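Local coordinates for kallikrein-10 (Homo sapiens, PDB 5LPE), which is a secreted serine protease of the kallikrein subfamily, zymogen-like and inhibited by zinc, with a tumour-suppressor role in breast and prostate cancer, at residues Ser26-Ala30 / His44-Leu50; Leu50-Val54 / Gln66-Thr70; Ser73-Tyr79 / Asp92-Leu98; Leu197-Trp203 / Ala215-Cys221. One frame throughout, in Å; residues are numbered along the deposited sequence.

How the interactions relate
Interactions 1, 3 and 4 meet at the zinc site, which coincides with the charge-relay site assigned by similarity, between the two six-stranded barrels of the chymotrypsin fold. Interaction 1 brings His-44 and interaction 3 brings Asp-92 and Asp-95; together they hold the zinc ion. His-44 ND1 lies 3.3 Å from Asp-95 OD2. Interaction 4 belongs to the other barrel and reaches the site through Ser-202, whose OG is 2.6 Å from Asp-95 OD2. The centres of interactions 3 and 4 are about 12 Å apart. Interaction 2 shares Leu-50 with interaction 1 and strand 66-75 with interaction 3. It lies away from the site: the Leu-50 side chain is about 12 Å from the zinc.

Interaction 1: residues Ser26-Ala30 / His44-Leu50; sequences SFHCA and HCGNKPL. With ZN (zinc ion), chain F.
His-28 lays its imidazole beside the 44-50 loop, with its edge turned to Asn-47 and to the carbonyl of Cys-45. His-28 NE2 donates a hydrogen bond to OD1 of Asn-47 at 2.5 Å. His-28 CD2 comes to 3.3 Å from the Cys-45 O. The ring is placed by chi1 t (-153°); Asn-47 answers with chi1 m. CB of His-28 packs on CD2 of Leu-50 at 4.1 Å. Segment 26-30 is a strand, but His-28 (phi/psi -128/-64) and Cys-29 both face Leu-21 in a classic beta bulge. Segment 44-50 leaves a 3-10 turn at Cys-45 and runs as loop, with a cis peptide before Pro-49. The two backbones come nearest at Cys-29 and Cys-45, CA to CA 6.2 Å. Here a disulfide joins them: SG to SG is 2.0 Å, chi3 is -86°, and both cysteines have chi1 m. This is the disulfide beside the catalytic histidine in chymotrypsin-like proteases. Next to it stands His-44, assigned to the charge relay by similarity. Its NE2 lies 4.3 Å from SG of Cys-29 and hydrogen-bonds Ser-187. With chi1 p, His-44 ND1 binds the zinc ion at 2.1 Å, alongside Asp-92 and Asp-95.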
# COMPACT_ATOMS: atom_id res chain seq x y z
N SER A 26 5.44 4.30 -17.85
CA SER A 26 6.35 3.69 -16.89
C SER A 26 5.65 3.37 -15.58
O SER A 26 4.77 4.09 -15.13
CB SER A 26 7.52 4.63 -16.62
OG SER A 26 8.23 4.21 -15.48
N PHE A 27 6.08 2.26 -14.95
CA PHE A 27 5.57 1.91 -13.64
C PHE A 27 6.05 2.90 -12.59
O PHE A 27 7.19 3.37 -12.63
CB PHE A 27 6.02 0.52 -13.25
CG PHE A 27 5.40 0.02 -11.98
CD1 PHE A 27 4.14 -0.56 -12.00
CD2 PHE A 27 6.08 0.13 -10.77
CE1 PHE A 27 3.57 -1.03 -10.84
CE2 PHE A 27 5.50 -0.34 -9.60
CZ PHE A 27 4.25 -0.92 -9.63
N HIS A 28 5.19 3.21 -11.64
CA HIS A 28 5.56 4.16 -10.61
C HIS A 28 5.33 3.59 -9.22
O HIS A 28 6.27 3.40 -8.45
CB HIS A 28 4.79 5.47 -10.78
CG HIS A 28 5.51 6.67 -10.25
ND1 HIS A 28 6.64 7.19 -10.85
CD2 HIS A 28 5.25 7.46 -9.18
CE1 HIS A 28 7.04 8.26 -10.17
NE2 HIS A 28 6.22 8.44 -9.16
N CYS A 29 4.08 3.31 -8.88
CA CYS A 29 3.76 2.87 -7.54
C CYS A 29 2.62 1.87 -7.58
O CYS A 29 1.90 1.75 -8.57
CB CYS A 29 3.36 4.04 -6.64
SG CYS A 29 4.78 4.94 -6.04
N ALA A 30 2.46 1.16 -6.48
CA ALA A 30 1.23 0.42 -6.26
C ALA A 30 0.29 1.27 -5.43
O ALA A 30 0.65 2.35 -4.95
CB ALA A 30 1.53 -0.92 -5.59
N HIS A 44 4.76 10.01 -1.58
CA HIS A 44 6.02 10.16 -2.32
C HIS A 44 5.90 9.70 -3.76
O HIS A 44 6.86 9.88 -4.52
CB HIS A 44 7.17 9.41 -1.65
CG HIS A 44 7.12 7.92 -1.82
ND1 HIS A 44 7.00 7.05 -0.76
CD2 HIS A 44 7.19 7.15 -2.93
CE1 HIS A 44 6.98 5.81 -1.21
NE2 HIS A 44 7.09 5.84 -2.53
N CYS A 45 4.78 9.09 -4.13
CA CYS A 45 4.45 8.71 -5.49
C CYS A 45 3.81 9.83 -6.29
O CYS A 45 3.42 9.61 -7.44
CB CYS A 45 3.50 7.51 -5.48
SG CYS A 45 4.07 6.08 -4.56
N GLY A 46 3.67 11.02 -5.70
CA GLY A 46 2.88 12.09 -6.28
C GLY A 46 3.60 13.01 -7.24
O GLY A 46 3.15 14.14 -7.45
N ASN A 47 4.71 12.55 -7.82
CA ASN A 47 5.36 13.31 -8.90
C ASN A 47 4.33 13.76 -9.92
O ASN A 47 4.29 14.94 -10.30
CB ASN A 47 6.45 12.46 -9.58
CG ASN A 47 7.30 11.67 -8.58
OD1 ASN A 47 6.87 10.64 -8.06
ND2 ASN A 47 8.51 12.16 -8.33
N LYS A 48 3.48 12.82 -10.37
CA LYS A 48 2.27 13.10 -11.15
C LYS A 48 2.60 13.59 -12.55
O LYS A 48 3.69 14.11 -12.78
CB LYS A 48 1.38 14.13 -10.42
CG LYS A 48 0.15 13.54 -9.76
CD LYS A 48 -0.43 14.47 -8.72
CE LYS A 48 0.05 14.11 -7.32
NZ LYS A 48 -0.41 15.06 -6.26
N PRO A 49 1.68 13.42 -13.51
CA PRO A 49 0.37 12.76 -13.49
C PRO A 49 0.46 11.25 -13.50
O PRO A 49 1.47 10.71 -13.97
CB PRO A 49 -0.29 13.26 -14.77
CG PRO A 49 0.84 13.69 -15.64
CD PRO A 49 1.87 14.23 -14.73
N LEU A 50 -0.60 10.58 -13.03
CA LEU A 50 -0.63 9.13 -12.90
C LEU A 50 -1.86 8.55 -13.57
O LEU A 50 -2.84 9.25 -13.85
CB LEU A 50 -0.62 8.70 -11.42
CG LEU A 50 0.67 8.90 -10.63
CD1 LEU A 50 0.54 8.25 -9.27
CD2 LEU A 50 1.85 8.32 -11.39
ZN ZN F . 7.55 7.90 1.08

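Interaction 2: residues Leu50-Val54 / Gln66-Thr70; sequences LWARV and QLRRT
Strands 51-54 and 66-70 run antiparallel, axes 4.3 Å apart at closest, directions at 153°. Ala-52 and Arg-68 form a hydrogen-bonded pair: Ala-52 N gives to Arg-68 O at 2.8 Å, and Arg-68 N to Ala-52 O at 2.8 Å. Val-54 N gives to Gln-66 O at 3.0 Å. Leu-50 O accepts twice, from Thr-70 OG1 (chi1 p) at 2.9 Å and weakly from Thr-70 N at 3.5 Å. Trp-51 with Arg-69 and Arg-53 with Leu-67 are non-hydrogen-bonded pairs; the backbones of Trp-51 and Arg-53 bond Phe-22 and Ser-20 of strand 18-23 instead. On their shared face Leu-67 CD2 lies 3.3 Å from Arg-53 CG and 3.8 Å from Trp-51 CZ3. Trp-51 (chi1 p) sends NE1 to Gly-24 O. Arg-68 folds back so that NH1 bonds Leu-67 O at 3.0 Å, while NH2 bonds Pro-104 O. Ala-52, Val-54, Gln-66 and Arg-68 take the other face. This is a beta hairpin of the N-terminal barrel of the trypsin fold, which closes where strand 51-54 meets strand 18-23.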
# COMPACT_ATOMS: atom_id res chain seq x y z
N LEU A 50 -0.60 10.58 -13.03
CA LEU A 50 -0.63 9.13 -12.90
C LEU A 50 -1.86 8.55 -13.57
O LEU A 50 -2.84 9.25 -13.85
CB LEU A 50 -0.62 8.70 -11.42
CG LEU A 50 0.67 8.90 -10.63
CD1 LEU A 50 0.54 8.25 -9.27
CD2 LEU A 50 1.85 8.32 -11.39
N TRP A 51 -1.81 7.24 -13.82
CA TRP A 51 -2.99 6.51 -14.25
C TRP A 51 -2.94 5.10 -13.69
O TRP A 51 -1.86 4.53 -13.50
CB TRP A 51 -3.13 6.51 -15.78
CG TRP A 51 -1.97 5.96 -16.56
CD1 TRP A 51 -0.83 6.63 -16.91
CD2 TRP A 51 -1.85 4.64 -17.12
NE1 TRP A 51 -0.00 5.80 -17.64
CE2 TRP A 51 -0.60 4.58 -17.79
CE3 TRP A 51 -2.66 3.50 -17.11
CZ2 TRP A 51 -0.15 3.42 -18.43
CZ3 TRP A 51 -2.21 2.35 -17.76
CH2 TRP A 51 -0.96 2.32 -18.41
N ALA A 52 -4.12 4.53 -13.44
CA ALA A 52 -4.29 3.37 -12.57
C ALA A 52 -4.85 2.19 -13.35
O ALA A 52 -5.95 2.28 -13.91
CB ALA A 52 -5.22 3.71 -11.40
N ARG A 53 -4.11 1.08 -13.35
CA ARG A 53 -4.61 -0.20 -13.83
C ARG A 53 -5.12 -1.00 -12.64
O ARG A 53 -4.35 -1.31 -11.73
CB ARG A 53 -3.53 -0.99 -14.57
CG ARG A 53 -4.12 -2.10 -15.44
CD ARG A 53 -3.07 -2.93 -16.17
NE ARG A 53 -3.14 -4.33 -15.74
CZ ARG A 53 -2.32 -4.88 -14.86
NH1 ARG A 53 -2.46 -6.16 -14.52
NH2 ARG A 53 -1.35 -4.15 -14.31
N VAL A 54 -6.40 -1.33 -12.64
CA VAL A 54 -7.02 -1.97 -11.48
C VAL A 54 -7.38 -3.42 -11.81
O VAL A 54 -7.63 -3.77 -12.96
CB VAL A 54 -8.26 -1.20 -10.99
CG1 VAL A 54 -7.87 0.20 -10.56
CG2 VAL A 54 -9.32 -1.15 -12.06
N GLN A 66 -9.32 -3.27 -16.09
CA GLN A 66 -9.91 -1.96 -16.18
C GLN A 66 -8.89 -0.90 -16.00
O GLN A 66 -8.20 -0.85 -15.02
CB GLN A 66 -11.06 -1.82 -15.20
CG GLN A 66 -12.11 -2.87 -15.44
CD GLN A 66 -13.14 -3.02 -14.35
OE1 GLN A 66 -13.56 -2.07 -13.72
NE2 GLN A 66 -13.60 -4.24 -14.17
N LEU A 67 -8.82 -0.02 -16.99
CA LEU A 67 -7.88 1.05 -16.97
C LEU A 67 -8.57 2.31 -16.62
O LEU A 67 -9.64 2.59 -17.08
CB LEU A 67 -7.26 1.24 -18.34
CG LEU A 67 -6.22 0.22 -18.74
CD1 LEU A 67 -5.48 0.63 -19.99
CD2 LEU A 67 -5.25 0.08 -17.60
N ARG A 68 -7.93 3.09 -15.79
CA ARG A 68 -8.51 4.39 -15.47
C ARG A 68 -7.36 5.37 -15.33
O ARG A 68 -6.19 5.00 -15.30
CB ARG A 68 -9.34 4.39 -14.19
CG ARG A 68 -10.56 3.52 -14.20
CD ARG A 68 -11.62 4.01 -15.16
NE ARG A 68 -12.87 3.32 -14.89
CZ ARG A 68 -13.19 2.13 -15.39
NH1 ARG A 68 -12.34 1.51 -16.19
NH2 ARG A 68 -14.34 1.57 -15.09
N ARG A 69 -7.69 6.64 -15.26
CA ARG A 69 -6.71 7.66 -14.96
C ARG A 69 -7.18 8.50 -13.81
O ARG A 69 -8.37 8.51 -13.47
CB ARG A 69 -6.45 8.56 -16.13
CG ARG A 69 -5.88 7.80 -17.18
CD ARG A 69 -5.83 8.63 -18.32
NE ARG A 69 -6.80 8.16 -19.27
CZ ARG A 69 -6.64 8.36 -20.55
NH1 ARG A 69 -7.52 7.88 -21.43
NH2 ARG A 69 -5.49 8.90 -20.95
N THR A 70 -6.25 9.23 -13.25
CA THR A 70 -6.54 9.99 -12.06
C THR A 70 -6.75 11.46 -12.43
O THR A 70 -6.22 11.95 -13.43
CB THR A 70 -5.43 9.79 -11.01
OG1 THR A 70 -4.19 10.24 -11.54
CG2 THR A 70 -5.29 8.32 -10.71

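Interaction 3: residues Ser73-Tyr79 / Asp92-Leu98; sequences SVVHPKY and DEHDLML. With ZN (zinc ion), chain F.
The zinc site, and the aspartate assigned to the charge relay by similarity, lie on this contact. Asp-92 OD2 binds the zinc ion at 1.9 Å and Asp-95 OD2 at 2.1 Å; His-44 completes the three protein ligands. Asp-95, the relay acid, has chi1 p and also takes a hydrogen bond from Ser-202. Tyr-79 (chi1 t) lies alongside this loop: its CE1 is 3.3 Å from Asp-95 CB, and its OH bonds Asp-92 OD1 weakly at 3.3 Å. Further along, strands 66-75 and 97-101 pair antiparallel in the N-terminal barrel. Val-74 and Leu-98 exchange N-to-O hydrogen bonds of 2.8 Å in both directions. Val-75 faces Met-97 as a non-hydrogen-bonded pair, with CG2 to CG 3.7 Å. His-76 N gives to Leu-96 O at 3.0 Å. A type I turn from His-76 to Tyr-79 then bends the chain. His-94 has positive phi (62°). Its ring is offset from that of His-76, centroids 5.3 Å apart, and carries Lys-78 CD over one face, 4.2 Å from its centroid.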
# COMPACT_ATOMS: atom_id res chain seq x y z
N SER A 73 -5.74 14.43 -6.97
CA SER A 73 -4.71 13.76 -6.18
C SER A 73 -4.52 14.56 -4.91
O SER A 73 -3.89 15.62 -4.93
CB SER A 73 -3.41 13.70 -6.96
OG SER A 73 -2.99 15.02 -7.20
N VAL A 74 -4.98 14.02 -3.79
CA VAL A 74 -4.99 14.74 -2.53
C VAL A 74 -3.89 14.14 -1.66
O VAL A 74 -3.98 13.00 -1.19
CB VAL A 74 -6.36 14.68 -1.85
CG1 VAL A 74 -6.34 15.45 -0.54
CG2 VAL A 74 -7.40 15.27 -2.79
N VAL A 75 -2.83 14.89 -1.49
CA VAL A 75 -1.75 14.49 -0.61
C VAL A 75 -2.14 14.89 0.80
O VAL A 75 -2.81 15.91 1.00
CB VAL A 75 -0.44 15.15 -1.07
CG1 VAL A 75 0.62 15.01 -0.02
CG2 VAL A 75 0.00 14.55 -2.39
N HIS A 76 -1.79 14.06 1.77
CA HIS A 76 -2.12 14.39 3.15
C HIS A 76 -1.56 15.78 3.49
O HIS A 76 -0.44 16.10 3.08
CB HIS A 76 -1.57 13.36 4.13
CG HIS A 76 -2.18 13.45 5.49
ND1 HIS A 76 -1.58 14.14 6.52
CD2 HIS A 76 -3.34 12.98 5.98
CE1 HIS A 76 -2.35 14.08 7.59
NE2 HIS A 76 -3.43 13.38 7.29
N PRO A 77 -2.33 16.62 4.18
CA PRO A 77 -1.85 17.98 4.47
C PRO A 77 -0.57 18.02 5.28
O PRO A 77 0.27 18.90 5.05
CB PRO A 77 -3.03 18.60 5.22
CG PRO A 77 -3.84 17.43 5.72
CD PRO A 77 -3.71 16.41 4.66
N LYS A 78 -0.36 17.07 6.17
CA LYS A 78 0.82 17.03 7.01
C LYS A 78 2.02 16.37 6.32
O LYS A 78 3.05 16.17 6.97
CB LYS A 78 0.51 16.29 8.32
CG LYS A 78 -0.54 16.98 9.18
CD LYS A 78 -0.98 16.09 10.35
CE LYS A 78 -2.03 16.79 11.20
NZ LYS A 78 -3.21 17.14 10.37
N TYR A 79 1.90 16.02 5.05
CA TYR A 79 3.03 15.44 4.33
C TYR A 79 4.21 16.40 4.24
O TYR A 79 5.36 16.02 4.48
CB TYR A 79 2.60 15.02 2.94
CG TYR A 79 3.71 14.36 2.17
CD1 TYR A 79 4.42 13.29 2.71
CD2 TYR A 79 4.03 14.79 0.89
CE1 TYR A 79 5.43 12.68 1.99
CE2 TYR A 79 5.03 14.18 0.17
CZ TYR A 79 5.72 13.13 0.72
OH TYR A 79 6.73 12.53 -0.00
N ASP A 92 10.05 10.27 4.21
CA ASP A 92 8.75 10.92 4.03
C ASP A 92 7.88 10.62 5.23
O ASP A 92 7.68 9.46 5.61
CB ASP A 92 8.02 10.44 2.78
CG ASP A 92 8.94 9.97 1.71
OD1 ASP A 92 9.42 10.82 0.93
OD2 ASP A 92 9.12 8.74 1.61
N GLU A 93 7.30 11.66 5.80
CA GLU A 93 6.45 11.47 6.96
C GLU A 93 5.03 11.91 6.63
O GLU A 93 4.83 12.94 5.98
CB GLU A 93 7.06 12.19 8.17
CG GLU A 93 8.55 11.80 8.49
CD GLU A 93 8.93 10.28 8.33
OE1 GLU A 93 10.14 10.00 8.12
OE2 GLU A 93 8.06 9.37 8.43
N HIS A 94 4.06 11.09 7.06
CA HIS A 94 2.66 11.19 6.63
C HIS A 94 2.50 10.99 5.12
O HIS A 94 1.71 11.68 4.48
CB HIS A 94 2.02 12.53 7.02
CG HIS A 94 1.85 12.75 8.49
ND1 HIS A 94 1.12 11.91 9.30
CD2 HIS A 94 2.29 13.76 9.29
CE1 HIS A 94 1.13 12.37 10.54
NE2 HIS A 94 1.84 13.49 10.56
N ASP A 95 3.23 10.03 4.53
CA ASP A 95 3.14 9.96 3.07
C ASP A 95 1.96 9.06 2.74
O ASP A 95 2.07 7.83 2.73
CB ASP A 95 4.44 9.51 2.40
CG ASP A 95 4.99 8.22 2.94
OD1 ASP A 95 4.55 7.79 4.04
OD2 ASP A 95 5.89 7.66 2.27
N LEU A 96 0.88 9.72 2.36
CA LEU A 96 -0.41 9.16 1.98
C LEU A 96 -0.94 10.08 0.90
O LEU A 96 -0.82 11.30 1.01
CB LEU A 96 -1.38 9.12 3.15
CG LEU A 96 -1.83 7.74 3.61
CD1 LEU A 96 -0.63 6.88 3.83
CD2 LEU A 96 -2.66 7.89 4.86
N MET A 97 -1.51 9.51 -0.14
CA MET A 97 -2.06 10.32 -1.21
C MET A 97 -3.30 9.60 -1.71
O MET A 97 -3.28 8.37 -1.88
CB MET A 97 -1.02 10.52 -2.32
CG MET A 97 -1.46 11.34 -3.48
SD MET A 97 -0.19 11.50 -4.77
CE MET A 97 0.22 9.80 -5.11
N LEU A 98 -4.38 10.34 -1.90
CA LEU A 98 -5.61 9.78 -2.43
C LEU A 98 -5.70 10.18 -3.90
O LEU A 98 -5.62 11.37 -4.24
CB LEU A 98 -6.83 10.22 -1.62
CG LEU A 98 -6.94 9.34 -0.37
CD1 LEU A 98 -7.77 9.95 0.73
CD2 LEU A 98 -7.48 7.95 -0.75
ZN ZN F . 7.55 7.90 1.08

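Interaction 4: residues Leu197-Trp203 / Ala215-Cys221; sequences LQGILSW and AVYTQIC
Trp-203 takes chi1 p and chi2 -81°, which sets its indole against Val-216. CG2 of Val-216 (chi1 t) sits over the six-membered ring of Trp-203, 3.5 Å from the centroid, in a CH-pi contact. On the other face of the sheet Leu-201 (t, p) rests CD1 over the ring of Tyr-217 (chi1 m), 3.9 Å from its centroid. The same CD1 of Leu-201 is 3.7 Å from Ala-215 CB. The strands form an antiparallel hairpin of the C-terminal barrel, their axes crossing at 129°. Thr-218 N gives to Ile-200 O at 2.7 Å. A classic bulge at Ser-202 and Trp-203 shifts the register by one: Val-216 O accepts from Ser-202 N at 2.7 Å and from Trp-203 N at 3.2 Å, while Val-216 N gives to Trp-203 O at 2.7 Å. Ser-202 (chi1 t) hydrogen-bonds Asp-95, the charge-relay acid by similarity, through its hydroxyl. Gly-199 lies against Tyr-217; a CB there would clash with Tyr-217 CB. Beyond it Ile-220 N gives to Gln-198 O at 2.9 Å. Ile-220 (m, m) packs CD1 on Ile-200 CG1 at 3.6 Å, and Ile-200 is also m, m. Cys-221 (chi1 p) is disulfide-bonded to Cys-120.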
# COMPACT_ATOMS: atom_id res chain seq x y z
N LEU A 197 -7.15 -3.27 5.39
CA LEU A 197 -5.99 -2.50 4.96
C LEU A 197 -5.43 -1.83 6.20
O LEU A 197 -6.02 -0.88 6.71
CB LEU A 197 -6.41 -1.45 3.94
CG LEU A 197 -5.35 -0.49 3.43
CD1 LEU A 197 -4.55 -1.17 2.32
CD2 LEU A 197 -6.07 0.72 2.94
N GLN A 198 -4.31 -2.33 6.70
CA GLN A 198 -3.70 -1.66 7.84
C GLN A 198 -2.55 -0.72 7.47
O GLN A 198 -2.20 0.14 8.29
CB GLN A 198 -3.25 -2.72 8.86
CG GLN A 198 -4.43 -3.47 9.53
CD GLN A 198 -5.21 -2.60 10.51
OE1 GLN A 198 -4.72 -1.56 10.96
NE2 GLN A 198 -6.41 -3.02 10.84
N GLY A 199 -2.01 -0.77 6.26
CA GLY A 199 -0.83 0.03 5.98
C GLY A 199 -0.55 0.24 4.51
O GLY A 199 -0.84 -0.62 3.68
N ILE A 200 0.08 1.37 4.21
CA ILE A 200 0.65 1.64 2.89
C ILE A 200 2.17 1.77 3.03
O ILE A 200 2.65 2.50 3.90
CB ILE A 200 0.05 2.91 2.26
CG1 ILE A 200 -1.46 2.71 2.04
CG2 ILE A 200 0.78 3.26 0.97
CD1 ILE A 200 -1.77 1.85 0.87
N LEU A 201 2.90 1.05 2.19
CA LEU A 201 4.35 0.98 2.29
C LEU A 201 4.99 2.34 2.08
O LEU A 201 4.80 2.98 1.05
CB LEU A 201 4.88 -0.01 1.26
CG LEU A 201 6.38 -0.25 1.20
CD1 LEU A 201 6.92 -0.68 2.55
CD2 LEU A 201 6.60 -1.29 0.15
N SER A 202 5.78 2.78 3.07
CA SER A 202 6.44 4.08 3.02
C SER A 202 7.90 3.93 2.62
O SER A 202 8.30 4.43 1.57
CB SER A 202 6.29 4.83 4.35
OG SER A 202 6.67 6.19 4.24
N TRP A 203 8.72 3.27 3.45
CA TRP A 203 10.12 2.99 3.14
C TRP A 203 10.53 1.72 3.88
O TRP A 203 9.71 1.06 4.51
CB TRP A 203 11.03 4.17 3.52
CG TRP A 203 10.76 4.68 4.90
CD1 TRP A 203 9.76 5.56 5.28
CD2 TRP A 203 11.49 4.37 6.08
NE1 TRP A 203 9.84 5.79 6.63
CE2 TRP A 203 10.89 5.07 7.14
CE3 TRP A 203 12.59 3.55 6.35
CZ2 TRP A 203 11.34 4.98 8.43
CZ3 TRP A 203 13.04 3.46 7.62
CH2 TRP A 203 12.42 4.18 8.66
N ALA A 215 10.05 -3.48 6.97
CA ALA A 215 9.64 -2.31 6.22
C ALA A 215 8.79 -1.41 7.09
O ALA A 215 8.33 -1.78 8.16
CB ALA A 215 8.86 -2.71 4.97
N VAL A 216 8.51 -0.22 6.56
CA VAL A 216 7.85 0.83 7.31
C VAL A 216 6.60 1.21 6.53
O VAL A 216 6.70 1.73 5.41
CB VAL A 216 8.76 2.04 7.56
CG1 VAL A 216 7.98 3.19 8.20
CG2 VAL A 216 9.92 1.64 8.43
N TYR A 217 5.44 0.94 7.12
CA TYR A 217 4.15 1.21 6.51
C TYR A 217 3.45 2.34 7.26
O TYR A 217 3.63 2.51 8.47
CB TYR A 217 3.27 -0.03 6.54
CG TYR A 217 3.71 -1.13 5.62
CD1 TYR A 217 4.75 -1.99 5.97
CD2 TYR A 217 3.06 -1.35 4.41
CE1 TYR A 217 5.15 -3.02 5.13
CE2 TYR A 217 3.44 -2.38 3.55
CZ TYR A 217 4.49 -3.21 3.91
OH TYR A 217 4.88 -4.24 3.05
N THR A 218 2.67 3.12 6.52
CA THR A 218 1.83 4.10 7.17
C THR A 218 0.68 3.38 7.87
O THR A 218 0.05 2.50 7.29
CB THR A 218 1.30 5.12 6.16
OG1 THR A 218 2.39 5.70 5.44
CG2 THR A 218 0.52 6.23 6.88
N GLN A 219 0.41 3.73 9.12
CA GLN A 219 -0.63 3.04 9.87
C GLN A 219 -1.97 3.67 9.50
O GLN A 219 -2.25 4.81 9.88
CB GLN A 219 -0.34 3.14 11.36
CG GLN A 219 -1.17 2.28 12.25
CD GLN A 219 -0.75 2.44 13.69
OE1 GLN A 219 -0.11 3.42 14.05
NE2 GLN A 219 -1.11 1.47 14.52
N ILE A 220 -2.82 2.92 8.80
CA ILE A 220 -3.97 3.51 8.11
C ILE A 220 -5.14 3.76 9.07
O ILE A 220 -5.96 4.65 8.82
CB ILE A 220 -4.37 2.61 6.92
CG1 ILE A 220 -3.19 2.44 5.96
CG2 ILE A 220 -5.52 3.19 6.12
CD1 ILE A 220 -2.65 3.73 5.32
N CYS A 221 -5.23 3.01 10.18
CA CYS A 221 -6.24 3.20 11.22
C CYS A 221 -6.08 4.51 11.98
O CYS A 221 -6.94 4.82 12.82
CB CYS A 221 -6.19 2.07 12.24
SG CYS A 221 -4.68 2.10 13.26